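PDB 4FRF: inositol polyphosphate multikinase alpha from Arabidopsis thaliana, which phosphorylates inositol phosphates of broad range with ATP, turning inositol 1,4,5-trisphosphate into the 1,3,4,5,6-pentakisphosphate in two steps. Local coordinates for residues 49-54 with 188-193; 78-83 with 227-232; 210-215 with 233-238. One frame throughout, in Å; residues are numbered along the deposited sequence.

Contact 1. Residues 49-54 with 188-193; sequences IHRYFP and LTQLLE
Two carbonyl oxygens, those of His185 and Pro230, grip NE2 of Gln190, and OE1 of the same amide accepts a third bond from Val232 N, so the amide's rotation is fixed between a residue just ahead of its helix and the start of strand 231-235. Its aliphatic stem, with CG beside the backbone N and anti to the carbonyl carbon (chi1 -68°), lies across the tip of Tyr52: Gln190 CB is 3.6 Å from Tyr52 CE1, and Gln190 CG sits at the ring edge, in plane. One helical turn on, Glu193 reaches the same tip. Tyr52 OH donates to Glu193 OE1 over 2.7 Å; OE1 lies at the ring edge and is met from above its carboxylate plane, the two planes standing almost perpendicular. Arg51 flanks the phenol, its CG 4.0 Å above one face of the Tyr52 ring and offset toward the rim, then bends at chi3 (-90°). Its guanidinium has Gln190 CG at its edge, while Arg51 NH1 stays 4.1 Å from Glu193 OE1, beyond a salt bridge, though its charge may help keep the carboxylate ionised. Ile49 CD1 comes to 4.1 Å from Glu193 O, and the Ile49 side chain also packs on Trp197. A type I turn from His50 to Phe53 thus offers its tyrosine to helix 187-200, beside edge strand 231-235 of the central antiparallel sheet of this inositol polyphosphate kinase fold.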
ATOM      1  N   ILE A  49      -3.187  13.246 -15.236  1.00 91.99           N
ATOM      2  CA  ILE A  49      -3.657  11.965 -14.717  1.00 90.10           C
ATOM      3  C   ILE A  49      -4.808  11.439 -15.561  1.00 93.22           C
ATOM      4  O   ILE A  49      -4.967  10.230 -15.731  1.00 92.97           O
ATOM      5  CB  ILE A  49      -4.094  12.075 -13.220  1.00 88.79           C
ATOM      6  CG1 ILE A  49      -2.873  12.279 -12.326  1.00 85.00           C
ATOM      7  CG2 ILE A  49      -4.874  10.839 -12.763  1.00 87.23           C
ATOM      8  CD1 ILE A  49      -1.798  11.252 -12.517  1.00 79.47           C
ATOM      9  N   HIS A  50      -5.605  12.357 -16.099  1.00 96.64           N
ATOM     10  CA  HIS A  50      -6.762  12.004 -16.923  1.00 98.96           C
ATOM     11  C   HIS A  50      -6.353  11.043 -18.054  1.00 99.39           C
ATOM     12  O   HIS A  50      -7.102  10.129 -18.418  1.00100.43           O
ATOM     13  CB  HIS A  50      -7.395  13.269 -17.507  1.00101.90           C
ATOM     14  CG  HIS A  50      -8.346  13.960 -16.578  1.00103.67           C
ATOM     15  ND1 HIS A  50      -9.704  13.708 -16.582  1.00108.43           N
ATOM     16  CD2 HIS A  50      -8.148  14.950 -15.672  1.00103.40           C
ATOM     17  CE1 HIS A  50     -10.296  14.478 -15.684  1.00108.84           C
ATOM     18  NE2 HIS A  50      -9.373  15.237 -15.115  1.00106.34           N
ATOM     19  N   ARG A  51      -5.132  11.215 -18.552  1.00 98.12           N
ATOM     20  CA  ARG A  51      -4.635  10.406 -19.653  1.00 99.37           C
ATOM     21  C   ARG A  51      -4.436   8.927 -19.291  1.00 97.23           C
ATOM     22  O   ARG A  51      -3.900   8.168 -20.079  1.00 98.21           O
ATOM     23  CB  ARG A  51      -3.318  10.978 -20.165  1.00 99.12           C
ATOM     24  CG  ARG A  51      -2.121  10.535 -19.349  1.00 99.22           C
ATOM     25  CD  ARG A  51      -0.826  11.116 -19.892  1.00106.32           C
ATOM     26  NE  ARG A  51      -0.202  10.245 -20.894  1.00111.11           N
ATOM     27  CZ  ARG A  51       0.675   9.283 -20.608  1.00108.36           C
ATOM     28  NH1 ARG A  51       1.019   9.055 -19.353  1.00107.95           N
ATOM     29  NH2 ARG A  51       1.204   8.546 -21.572  1.00108.44           N
ATOM     30  N   TYR A  52      -4.787   8.541 -18.073  1.00 95.54           N
ATOM     31  CA  TYR A  52      -4.675   7.139 -17.670  1.00 92.84           C
ATOM     32  C   TYR A  52      -6.044   6.509 -17.551  1.00 94.28           C
ATOM     33  O   TYR A  52      -6.217   5.509 -16.855  1.00 93.36           O
ATOM     34  CB  TYR A  52      -3.915   7.005 -16.347  1.00 89.17           C
ATOM     35  CG  TYR A  52      -2.444   7.326 -16.459  1.00 86.37           C
ATOM     36  CD1 TYR A  52      -1.588   6.499 -17.175  1.00 85.12           C
ATOM     37  CD2 TYR A  52      -1.909   8.452 -15.843  1.00 85.28           C
ATOM     38  CE1 TYR A  52      -0.241   6.792 -17.299  1.00 82.34           C
ATOM     39  CE2 TYR A  52      -0.562   8.760 -15.964  1.00 83.45           C
ATOM     40  CZ  TYR A  52       0.264   7.929 -16.705  1.00 82.34           C
ATOM     41  OH  TYR A  52       1.593   8.232 -16.849  1.00 80.97           O
ATOM     42  N   PHE A  53      -7.019   7.109 -18.223  1.00 96.27           N
ATOM     43  CA  PHE A  53      -8.397   6.691 -18.090  1.00 98.03           C
ATOM     44  C   PHE A  53      -9.080   6.774 -19.444  1.00101.79           C
ATOM     45  O   PHE A  53      -8.976   7.786 -20.138  1.00104.09           O
ATOM     46  CB  PHE A  53      -9.136   7.586 -17.081  1.00 97.91           C
ATOM     47  CG  PHE A  53      -8.706   7.389 -15.644  1.00 94.08           C
ATOM     48  CD1 PHE A  53      -9.494   6.655 -14.763  1.00 93.28           C
ATOM     49  CD2 PHE A  53      -7.546   8.000 -15.151  1.00 91.43           C
ATOM     50  CE1 PHE A  53      -9.100   6.489 -13.417  1.00 91.68           C
ATOM     51  CE2 PHE A  53      -7.150   7.830 -13.806  1.00 86.49           C
ATOM     52  CZ  PHE A  53      -7.929   7.080 -12.950  1.00 85.84           C
ATOM     53  N   PRO A  54      -9.799   5.715 -19.827  1.00103.16           N
ATOM     54  CA  PRO A  54     -10.569   5.813 -21.052  1.00106.87           C
ATOM     55  C   PRO A  54     -11.264   7.172 -21.137  1.00108.91           C
ATOM     56  O   PRO A  54     -11.887   7.601 -20.171  1.00109.01           O
ATOM     57  CB  PRO A  54     -11.613   4.694 -20.898  1.00108.76           C
ATOM     58  CG  PRO A  54     -11.454   4.172 -19.464  1.00104.71           C
ATOM     59  CD  PRO A  54     -10.064   4.465 -19.100  1.00101.92           C
ATOM     60  N   LEU A 188       7.198   2.303 -16.716  1.00 79.86           N
ATOM     61  CA  LEU A 188       7.691   2.554 -15.368  1.00 78.19           C
ATOM     62  C   LEU A 188       7.363   3.991 -14.973  1.00 78.12           C
ATOM     63  O   LEU A 188       6.665   4.232 -13.982  1.00 76.18           O
ATOM     64  CB  LEU A 188       9.199   2.275 -15.240  1.00 77.16           C
ATOM     65  CG  LEU A 188       9.680   2.318 -13.781  1.00 73.42           C
ATOM     66  CD1 LEU A 188       8.895   1.335 -12.953  1.00 70.53           C
ATOM     67  CD2 LEU A 188      11.203   2.082 -13.624  1.00 71.17           C
ATOM     68  N   THR A 189       7.797   4.932 -15.806  1.00 79.44           N
ATOM     69  CA  THR A 189       7.481   6.333 -15.608  1.00 80.04           C
ATOM     70  C   THR A 189       5.986   6.508 -15.398  1.00 80.24           C
ATOM     71  O   THR A 189       5.554   7.215 -14.499  1.00 80.17           O
ATOM     72  CB  THR A 189       7.886   7.158 -16.820  1.00 82.47           C
ATOM     73  OG1 THR A 189       9.287   6.992 -17.065  1.00 86.49           O
ATOM     74  CG2 THR A 189       7.576   8.633 -16.599  1.00 82.90           C
ATOM     75  N   GLN A 190       5.193   5.883 -16.261  1.00 81.96           N
ATOM     76  CA  GLN A 190       3.749   6.009 -16.180  1.00 81.19           C
ATOM     77  C   GLN A 190       3.239   5.452 -14.851  1.00 78.64           C
ATOM     78  O   GLN A 190       2.517   6.134 -14.128  1.00 78.57           O
ATOM     79  CB  GLN A 190       3.064   5.336 -17.391  1.00 82.85           C
ATOM     80  CG  GLN A 190       3.323   6.059 -18.705  1.00 85.21           C
ATOM     81  CD  GLN A 190       2.787   5.316 -19.944  1.00 90.33           C
ATOM     82  OE1 GLN A 190       1.678   4.759 -19.933  1.00 92.66           O
ATOM     83  NE2 GLN A 190       3.551   5.367 -21.035  1.00 88.88           N
ATOM     84  N   LEU A 191       3.658   4.241 -14.499  1.00 76.79           N
ATOM     85  CA  LEU A 191       3.211   3.644 -13.242  1.00 75.19           C
ATOM     86  C   LEU A 191       3.582   4.530 -12.044  1.00 73.44           C
ATOM     87  O   LEU A 191       2.805   4.666 -11.082  1.00 72.62           O
ATOM     88  CB  LEU A 191       3.799   2.251 -13.070  1.00 75.01           C
ATOM     89  CG  LEU A 191       3.132   1.147 -13.887  1.00 76.32           C
ATOM     90  CD1 LEU A 191       3.732  -0.220 -13.535  1.00 74.88           C
ATOM     91  CD2 LEU A 191       1.641   1.148 -13.642  1.00 76.41           C
ATOM     92  N   LEU A 192       4.752   5.160 -12.134  1.00 71.92           N
ATOM     93  CA  LEU A 192       5.226   6.059 -11.104  1.00 70.14           C
ATOM     94  C   LEU A 192       4.343   7.281 -10.927  1.00 72.05           C
ATOM     95  O   LEU A 192       3.960   7.623  -9.787  1.00 73.04           O
ATOM     96  CB  LEU A 192       6.652   6.477 -11.377  1.00 68.49           C
ATOM     97  CG  LEU A 192       7.663   5.386 -11.014  1.00 67.15           C
ATOM     98  CD1 LEU A 192       9.054   5.793 -11.429  1.00 64.38           C
ATOM     99  CD2 LEU A 192       7.616   4.972  -9.512  1.00 56.95           C
ATOM    100  N   GLU A 193       3.998   7.934 -12.033  1.00 73.34           N
ATOM    101  CA  GLU A 193       3.066   9.059 -11.984  1.00 74.90           C
ATOM    102  C   GLU A 193       1.775   8.712 -11.252  1.00 74.89           C
ATOM    103  O   GLU A 193       1.285   9.498 -10.434  1.00 75.62           O
ATOM    104  CB  GLU A 193       2.743   9.546 -13.377  1.00 77.52           C
ATOM    105  CG  GLU A 193       3.756  10.514 -13.921  1.00 81.55           C
ATOM    106  CD  GLU A 193       3.301  11.148 -15.189  1.00 87.62           C
ATOM    107  OE1 GLU A 193       2.317  10.652 -15.788  1.00 93.15           O
ATOM    108  OE2 GLU A 193       3.931  12.132 -15.605  1.00 91.14           O
TER

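Contact 2. Residues 78-83 with 227-232; sequences AEYTKP and DARPQV
The Tyr80 phenol ends between two acceptors, with NH1 of Arg229 over one face of its ring. Tyr80 OH is 2.7 Å from Arg229 O, which lies in the ring plane at its edge, and 3.1 Å from Gln231 OE1, so its single proton has two possible takers. The Gln231 amide is steeply turned against the ring, 78° between planes, on an extended chain. Arg229 CG is anti to the backbone N, and bends at chi2 and chi3 fold the chain back so that Arg229 NH1 stands 4.2 Å above the Tyr80 ring plane, toward the rim; the cation-pi attraction is weak at best. Arg229 NH2 donates to Glu79 O at 2.9 Å, in the carbonyl plane and near its own guanidinium plane. The Glu79 carboxylate lies almost parallel to the guanidinium, 7° apart, but the salt bridge is long, Glu79 OE1 to Arg229 NH1 3.8 Å. Tyr80 also touches Val214 and Glu216, so its ring packs on strand 209-216. That strand separates 83-90, into which residues 78-83 lead, from 231-235, while Ile187 of helix 187-200 packs on Pro230 and Val232.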
ATOM      1  N   ALA A  78      -7.659   1.064 -30.577  1.00135.31           N
ATOM      2  CA  ALA A  78      -7.853   1.627 -31.902  1.00138.33           C
ATOM      3  C   ALA A  78      -6.537   2.086 -32.525  1.00137.40           C
ATOM      4  O   ALA A  78      -6.323   1.930 -33.717  1.00141.01           O
ATOM      5  CB  ALA A  78      -8.827   2.775 -31.836  1.00139.99           C
ATOM      6  N   GLU A  79      -5.648   2.631 -31.705  1.00132.27           N
ATOM      7  CA  GLU A  79      -4.414   3.234 -32.206  1.00131.60           C
ATOM      8  C   GLU A  79      -3.290   2.216 -32.426  1.00129.39           C
ATOM      9  O   GLU A  79      -2.122   2.606 -32.650  1.00129.04           O
ATOM     10  CB  GLU A  79      -3.917   4.316 -31.233  1.00128.82           C
ATOM     11  CG  GLU A  79      -4.919   5.434 -30.956  1.00130.96           C
ATOM     12  CD  GLU A  79      -4.768   6.006 -29.544  1.00125.16           C
ATOM     13  OE1 GLU A  79      -3.619   6.303 -29.138  1.00122.34           O
ATOM     14  OE2 GLU A  79      -5.800   6.152 -28.845  1.00123.52           O
ATOM     15  N   TYR A  80      -3.604   0.925 -32.286  1.00127.55           N
ATOM     16  CA  TYR A  80      -2.550  -0.083 -32.340  1.00124.26           C
ATOM     17  C   TYR A  80      -2.762  -1.063 -33.463  1.00126.89           C
ATOM     18  O   TYR A  80      -3.870  -1.565 -33.660  1.00129.38           O
ATOM     19  CB  TYR A  80      -2.409  -0.813 -31.001  1.00120.53           C
ATOM     20  CG  TYR A  80      -1.827   0.046 -29.889  1.00115.29           C
ATOM     21  CD1 TYR A  80      -0.446   0.140 -29.696  1.00111.54           C
ATOM     22  CD2 TYR A  80      -2.663   0.770 -29.040  1.00112.89           C
ATOM     23  CE1 TYR A  80       0.077   0.937 -28.693  1.00107.36           C
ATOM     24  CE2 TYR A  80      -2.146   1.557 -28.032  1.00110.31           C
ATOM     25  CZ  TYR A  80      -0.783   1.633 -27.857  1.00106.82           C
ATOM     26  OH  TYR A  80      -0.289   2.423 -26.857  1.00103.97           O
ATOM     27  N   THR A  81      -1.696  -1.315 -34.219  1.00126.08           N
ATOM     28  CA  THR A  81      -1.762  -2.204 -35.374  1.00128.15           C
ATOM     29  C   THR A  81      -1.634  -3.646 -34.922  1.00125.73           C
ATOM     30  O   THR A  81      -2.549  -4.479 -35.168  1.00127.36           O
ATOM     31  CB  THR A  81      -0.635  -1.894 -36.387  1.00130.02           C
ATOM     32  OG1 THR A  81      -0.919  -0.632 -37.071  1.00132.59           O
ATOM     33  CG2 THR A  81      -0.570  -3.014 -37.415  1.00133.28           C
ATOM     34  N   LYS A  82      -0.481  -3.936 -34.272  1.00120.94           N
ATOM     35  CA  LYS A  82      -0.253  -5.247 -33.705  1.00118.15           C
ATOM     36  C   LYS A  82       0.151  -5.069 -32.254  1.00113.16           C
ATOM     37  O   LYS A  82       1.330  -4.871 -31.947  1.00111.31           O
ATOM     38  CB  LYS A  82       0.832  -5.991 -34.483  1.00119.12           C
ATOM     39  CG  LYS A  82       0.391  -6.401 -35.851  1.00123.22           C
ATOM     40  CD  LYS A  82       1.513  -7.047 -36.669  1.00123.48           C
ATOM     41  CE  LYS A  82       1.094  -7.230 -38.150  1.00124.24           C
ATOM     42  NZ  LYS A  82      -0.352  -7.613 -38.299  1.00123.00           N
ATOM     43  N   PRO A  83      -0.836  -5.085 -31.355  1.00111.24           N
ATOM     44  CA  PRO A  83      -0.554  -4.835 -29.957  1.00106.35           C
ATOM     45  C   PRO A  83      -0.515  -6.107 -29.141  1.00104.75           C
ATOM     46  O   PRO A  83      -1.388  -6.956 -29.289  1.00106.88           O
ATOM     47  CB  PRO A  83      -1.744  -3.989 -29.522  1.00106.28           C
ATOM     48  CG  PRO A  83      -2.885  -4.477 -30.383  1.00109.97           C
ATOM     49  CD  PRO A  83      -2.280  -5.022 -31.653  1.00113.27           C
ATOM     50  N   ASP A 227       8.476   3.666 -32.567  1.00124.35           N
ATOM     51  CA  ASP A 227       8.817   2.905 -31.325  1.00121.17           C
ATOM     52  C   ASP A 227       7.619   2.080 -30.807  1.00119.01           C
ATOM     53  O   ASP A 227       6.620   1.910 -31.510  1.00121.66           O
ATOM     54  CB  ASP A 227       9.357   3.852 -30.229  1.00118.77           C
ATOM     55  CG  ASP A 227       8.263   4.757 -29.630  1.00120.53           C
ATOM     56  OD1 ASP A 227       7.561   5.449 -30.418  1.00126.38           O
ATOM     57  OD2 ASP A 227       8.116   4.780 -28.375  1.00117.58           O
ATOM     58  N   ALA A 228       7.723   1.585 -29.573  1.00114.56           N
ATOM     59  CA  ALA A 228       6.735   0.649 -29.025  1.00111.95           C
ATOM     60  C   ALA A 228       5.495   1.339 -28.467  1.00110.21           C
ATOM     61  O   ALA A 228       4.494   0.685 -28.176  1.00109.47           O
ATOM     62  CB  ALA A 228       7.368  -0.229 -27.974  1.00108.78           C
ATOM     63  N   ARG A 229       5.586   2.653 -28.277  1.00109.07           N
ATOM     64  CA  ARG A 229       4.441   3.461 -27.847  1.00107.80           C
ATOM     65  C   ARG A 229       3.637   2.800 -26.700  1.00103.34           C
ATOM     66  O   ARG A 229       2.417   2.661 -26.789  1.00103.75           O
ATOM     67  CB  ARG A 229       3.537   3.776 -29.053  1.00112.65           C
ATOM     68  CG  ARG A 229       2.548   4.915 -28.818  1.00116.23           C
ATOM     69  CD  ARG A 229       2.460   5.851 -30.026  1.00124.62           C
ATOM     70  NE  ARG A 229       1.881   5.213 -31.211  1.00133.10           N
ATOM     71  CZ  ARG A 229       0.599   4.855 -31.332  1.00136.43           C
ATOM     72  NH1 ARG A 229      -0.241   5.006 -30.305  1.00134.43           N
ATOM     73  NH2 ARG A 229       0.164   4.301 -32.465  1.00138.17           N
ATOM     74  N   PRO A 230       4.330   2.436 -25.602  1.00 98.79           N
ATOM     75  CA  PRO A 230       3.721   1.732 -24.464  1.00 95.43           C
ATOM     76  C   PRO A 230       2.732   2.604 -23.715  1.00 93.81           C
ATOM     77  O   PRO A 230       2.957   3.797 -23.575  1.00 92.97           O
ATOM     78  CB  PRO A 230       4.917   1.440 -23.565  1.00 92.16           C
ATOM     79  CG  PRO A 230       5.877   2.520 -23.875  1.00 92.51           C
ATOM     80  CD  PRO A 230       5.718   2.837 -25.318  1.00 96.80           C
ATOM     81  N   GLN A 231       1.667   2.008 -23.192  1.00 93.36           N
ATOM     82  CA  GLN A 231       0.684   2.788 -22.461  1.00 93.05           C
ATOM     83  C   GLN A 231      -0.027   2.081 -21.325  1.00 90.80           C
ATOM     84  O   GLN A 231      -0.391   0.907 -21.434  1.00 91.91           O
ATOM     85  CB  GLN A 231      -0.326   3.415 -23.409  1.00 96.65           C
ATOM     86  CG  GLN A 231      -0.078   4.879 -23.607  1.00101.55           C
ATOM     87  CD  GLN A 231      -0.853   5.463 -24.754  1.00111.60           C
ATOM     88  OE1 GLN A 231      -1.636   4.774 -25.425  1.00117.07           O
ATOM     89  NE2 GLN A 231      -0.616   6.742 -25.021  1.00116.56           N
ATOM     90  N   VAL A 232      -0.291   2.848 -20.266  1.00 87.75           N
ATOM     91  CA  VAL A 232      -0.964   2.361 -19.072  1.00 85.31           C
ATOM     92  C   VAL A 232      -2.362   2.958 -18.959  1.00 86.61           C
ATOM     93  O   VAL A 232      -2.583   4.113 -19.324  1.00 87.60           O
ATOM     94  CB  VAL A 232      -0.177   2.747 -17.799  1.00 82.00           C
ATOM     95  CG1 VAL A 232      -0.929   2.320 -16.559  1.00 80.21           C
ATOM     96  CG2 VAL A 232       1.194   2.129 -17.821  1.00 81.05           C
TER

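Contact 3. Residues 210-215 with 233-238; sequences SILMVY and KLVDFA
Phe237 carries the backbone carbon of Val235 on one face, 4.2 Å above the plane and over the ring centre; the same ring stacks with Phe35 and meets Tyr36 at a steep angle. At the far end of the other strand, the Tyr215 ring is edge-to-face with Phe159. Between these aromatics the backbones pair antiparallel. Leu212 N donates to Lys233 O at 2.7 Å, nearly along the C=O axis and almost straight (167°). Lys233 N returns a bond to Leu212 O at 3.0 Å, more bent at 137°. Val235 N to Ser210 O, also 3.0 Å, opens the next ring of bonds, which Ser210 N closes only weakly on Val235 O at 3.4 Å. The non-hydrogen-bonded pair Ile211 and Leu234 lies between them: Ile211 CG1, beside the backbone N, meets Leu234 CD1 at 4.0 Å, on the sheet face covered by helices 187-200 and 249-265. Ser210, Leu212, Lys233 and Val235 share the opposite face, where Ser210 CB touches Val235 CG2 at 3.9 Å. Strand geometry stops at Asp236, whose phi turns positive (56°), in a Val-Asp-Phe-Ala sequence consistent with the DFG-like motif of inositol polyphosphate kinases. Main-chain bonds therefore set the register, and side chains add mostly apolar packing.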
ATOM      1  N   SER A 210      -8.681  -3.081 -12.490  1.00 90.81           N
ATOM      2  CA  SER A 210      -7.474  -3.614 -13.152  1.00 88.61           C
ATOM      3  C   SER A 210      -6.626  -2.543 -13.815  1.00 86.92           C
ATOM      4  O   SER A 210      -7.140  -1.533 -14.277  1.00 88.31           O
ATOM      5  CB  SER A 210      -7.851  -4.674 -14.202  1.00 91.08           C
ATOM      6  OG  SER A 210      -8.637  -5.722 -13.644  1.00 92.93           O
ATOM      7  N   ILE A 211      -5.329  -2.793 -13.903  1.00 84.70           N
ATOM      8  CA  ILE A 211      -4.475  -2.002 -14.756  1.00 84.71           C
ATOM      9  C   ILE A 211      -4.298  -2.697 -16.091  1.00 87.63           C
ATOM     10  O   ILE A 211      -4.158  -3.915 -16.144  1.00 88.86           O
ATOM     11  CB  ILE A 211      -3.113  -1.812 -14.161  1.00 81.76           C
ATOM     12  CG1 ILE A 211      -3.133  -0.657 -13.174  1.00 82.88           C
ATOM     13  CG2 ILE A 211      -2.113  -1.515 -15.247  1.00 81.58           C
ATOM     14  CD1 ILE A 211      -1.775  -0.345 -12.587  1.00 81.76           C
ATOM     15  N   LEU A 212      -4.261  -1.909 -17.165  1.00 88.68           N
ATOM     16  CA  LEU A 212      -4.044  -2.432 -18.492  1.00 90.06           C
ATOM     17  C   LEU A 212      -2.782  -1.868 -19.106  1.00 89.14           C
ATOM     18  O   LEU A 212      -2.646  -0.656 -19.244  1.00 89.61           O
ATOM     19  CB  LEU A 212      -5.222  -2.089 -19.378  1.00 93.64           C
ATOM     20  CG  LEU A 212      -5.226  -2.774 -20.745  1.00 96.79           C
ATOM     21  CD1 LEU A 212      -6.636  -2.898 -21.263  1.00 97.96           C
ATOM     22  CD2 LEU A 212      -4.358  -2.009 -21.730  1.00100.76           C
ATOM     23  N   MET A 213      -1.875  -2.757 -19.508  1.00 88.48           N
ATOM     24  CA  MET A 213      -0.698  -2.369 -20.290  1.00 86.97           C
ATOM     25  C   MET A 213      -0.887  -2.775 -21.749  1.00 89.17           C
ATOM     26  O   MET A 213      -1.557  -3.769 -22.047  1.00 90.22           O
ATOM     27  CB  MET A 213       0.567  -3.017 -19.727  1.00 84.86           C
ATOM     28  CG  MET A 213       0.757  -2.817 -18.214  1.00 84.07           C
ATOM     29  SD  MET A 213       2.339  -3.438 -17.557  1.00 82.28           S
ATOM     30  CE  MET A 213       2.050  -5.216 -17.602  1.00 83.13           C
ATOM     31  N   VAL A 214      -0.327  -1.983 -22.655  1.00 89.08           N
ATOM     32  CA  VAL A 214      -0.343  -2.319 -24.074  1.00 91.95           C
ATOM     33  C   VAL A 214       0.818  -1.666 -24.801  1.00 92.04           C
ATOM     34  O   VAL A 214       1.382  -0.679 -24.321  1.00 90.08           O
ATOM     35  CB  VAL A 214      -1.690  -1.928 -24.766  1.00 94.50           C
ATOM     36  CG1 VAL A 214      -2.066  -0.495 -24.468  1.00 93.20           C
ATOM     37  CG2 VAL A 214      -1.583  -2.127 -26.246  1.00 98.13           C
ATOM     38  N   TYR A 215       1.200  -2.243 -25.940  1.00 94.25           N
ATOM     39  CA  TYR A 215       2.243  -1.644 -26.769  1.00 95.51           C
ATOM     40  C   TYR A 215       2.258  -2.129 -28.233  1.00 99.40           C
ATOM     41  O   TYR A 215       1.509  -3.032 -28.610  1.00101.96           O
ATOM     42  CB  TYR A 215       3.623  -1.778 -26.108  1.00 92.83           C
ATOM     43  CG  TYR A 215       4.185  -3.183 -26.057  1.00 92.85           C
ATOM     44  CD1 TYR A 215       4.999  -3.662 -27.087  1.00 93.70           C
ATOM     45  CD2 TYR A 215       4.011  -3.984 -24.922  1.00 90.78           C
ATOM     46  CE1 TYR A 215       5.572  -4.920 -27.021  1.00 92.79           C
ATOM     47  CE2 TYR A 215       4.575  -5.254 -24.852  1.00 91.05           C
ATOM     48  CZ  TYR A 215       5.350  -5.716 -25.914  1.00 91.91           C
ATOM     49  OH  TYR A 215       5.927  -6.962 -25.856  1.00 91.44           O
ATOM     50  N   LYS A 233      -3.298   2.175 -18.432  1.00 86.89           N
ATOM     51  CA  LYS A 233      -4.655   2.649 -18.198  1.00 88.87           C
ATOM     52  C   LYS A 233      -5.363   1.790 -17.154  1.00 88.83           C
ATOM     53  O   LYS A 233      -4.966   0.657 -16.892  1.00 89.49           O
ATOM     54  CB  LYS A 233      -5.462   2.693 -19.504  1.00 91.88           C
ATOM     55  CG  LYS A 233      -4.983   3.779 -20.470  1.00 93.80           C
ATOM     56  CD  LYS A 233      -6.113   4.339 -21.334  1.00 98.39           C
ATOM     57  CE  LYS A 233      -5.795   5.769 -21.838  1.00 98.82           C
ATOM     58  NZ  LYS A 233      -4.404   5.933 -22.383  1.00 96.05           N
ATOM     59  N   LEU A 234      -6.358   2.371 -16.503  1.00 88.60           N
ATOM     60  CA  LEU A 234      -7.144   1.666 -15.528  1.00 87.20           C
ATOM     61  C   LEU A 234      -8.472   1.351 -16.147  1.00 89.38           C
ATOM     62  O   LEU A 234      -9.030   2.177 -16.844  1.00 91.09           O
ATOM     63  CB  LEU A 234      -7.372   2.552 -14.315  1.00 86.59           C
ATOM     64  CG  LEU A 234      -6.358   2.521 -13.190  1.00 84.91           C
ATOM     65  CD1 LEU A 234      -4.973   2.862 -13.711  1.00 84.65           C
ATOM     66  CD2 LEU A 234      -6.792   3.486 -12.109  1.00 85.52           C
ATOM     67  N   VAL A 235      -9.026   0.195 -15.812  1.00 89.27           N
ATOM     68  CA  VAL A 235     -10.304  -0.216 -16.362  1.00 92.32           C
ATOM     69  C   VAL A 235     -11.213  -0.815 -15.297  1.00 93.41           C
ATOM     70  O   VAL A 235     -10.809  -0.990 -14.169  1.00 91.17           O
ATOM     71  CB  VAL A 235     -10.125  -1.221 -17.531  1.00 93.94           C
ATOM     72  CG1 VAL A 235      -9.240  -0.630 -18.618  1.00 92.54           C
ATOM     73  CG2 VAL A 235      -9.555  -2.527 -17.033  1.00 91.39           C
ATOM     74  N   ASP A 236     -12.422  -1.190 -15.694  1.00 97.90           N
ATOM     75  CA  ASP A 236     -13.434  -1.726 -14.769  1.00100.32           C
ATOM     76  C   ASP A 236     -13.721  -0.799 -13.629  1.00 99.00           C
ATOM     77  O   ASP A 236     -13.024  -0.816 -12.629  1.00 97.41           O
ATOM     78  CB  ASP A 236     -13.016  -3.093 -14.229  1.00 99.47           C
ATOM     79  CG  ASP A 236     -12.923  -4.137 -15.311  1.00105.12           C
ATOM     80  OD1 ASP A 236     -13.790  -4.142 -16.210  1.00117.48           O
ATOM     81  OD2 ASP A 236     -11.968  -4.932 -15.294  1.00107.41           O
ATOM     82  N   PHE A 237     -14.772  -0.002 -13.766  1.00101.61           N
ATOM     83  CA  PHE A 237     -15.144   0.917 -12.706  1.00100.99           C
ATOM     84  C   PHE A 237     -16.525   0.612 -12.138  1.00104.92           C
ATOM     85  O   PHE A 237     -17.215   1.506 -11.663  1.00107.20           O
ATOM     86  CB  PHE A 237     -15.092   2.352 -13.214  1.00100.36           C
ATOM     87  CG  PHE A 237     -13.778   2.733 -13.808  1.00 96.11           C
ATOM     88  CD1 PHE A 237     -12.688   3.000 -12.999  1.00 92.10           C
ATOM     89  CD2 PHE A 237     -13.633   2.863 -15.179  1.00 96.46           C
ATOM     90  CE1 PHE A 237     -11.466   3.397 -13.548  1.00 89.59           C
ATOM     91  CE2 PHE A 237     -12.410   3.233 -15.733  1.00 95.06           C
ATOM     92  CZ  PHE A 237     -11.330   3.513 -14.910  1.00 88.90           C
ATOM     93  N   ALA A 238     -16.919  -0.658 -12.171  1.00106.62           N
ATOM     94  CA  ALA A 238     -18.219  -1.063 -11.638  1.00109.76           C
ATOM     95  C   ALA A 238     -18.350  -0.787 -10.144  1.00109.22           C
ATOM     96  O   ALA A 238     -19.441  -0.496  -9.659  1.00112.15           O
ATOM     97  CB  ALA A 238     -18.476  -2.531 -11.927  1.00111.33           C
TER

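In the fold
Contacts 2 and 3 use strand 231-235, and contact 1 borders it. Contacts 1 and 2 lie about 15 Å apart between centres and are bridged by Gln190, whose OE1 is 2.8 Å from Val232 N. Contacts 1 and 3, with centres about 11 Å apart, join where Tyr52 O stands 3.2 Å from Leu234 N, so Tyr52 meets the strand on the side turned away from 209-216. Contacts 2 and 3, about 14 Å apart between centres, share a sheet bond, Gln231 N to Val214 O at 2.9 Å. Contact 3 leads into Asp236-Phe237, which by family resemblance probably borders the nucleotide site; contact 2 lies at the opposite end of strand 231-235.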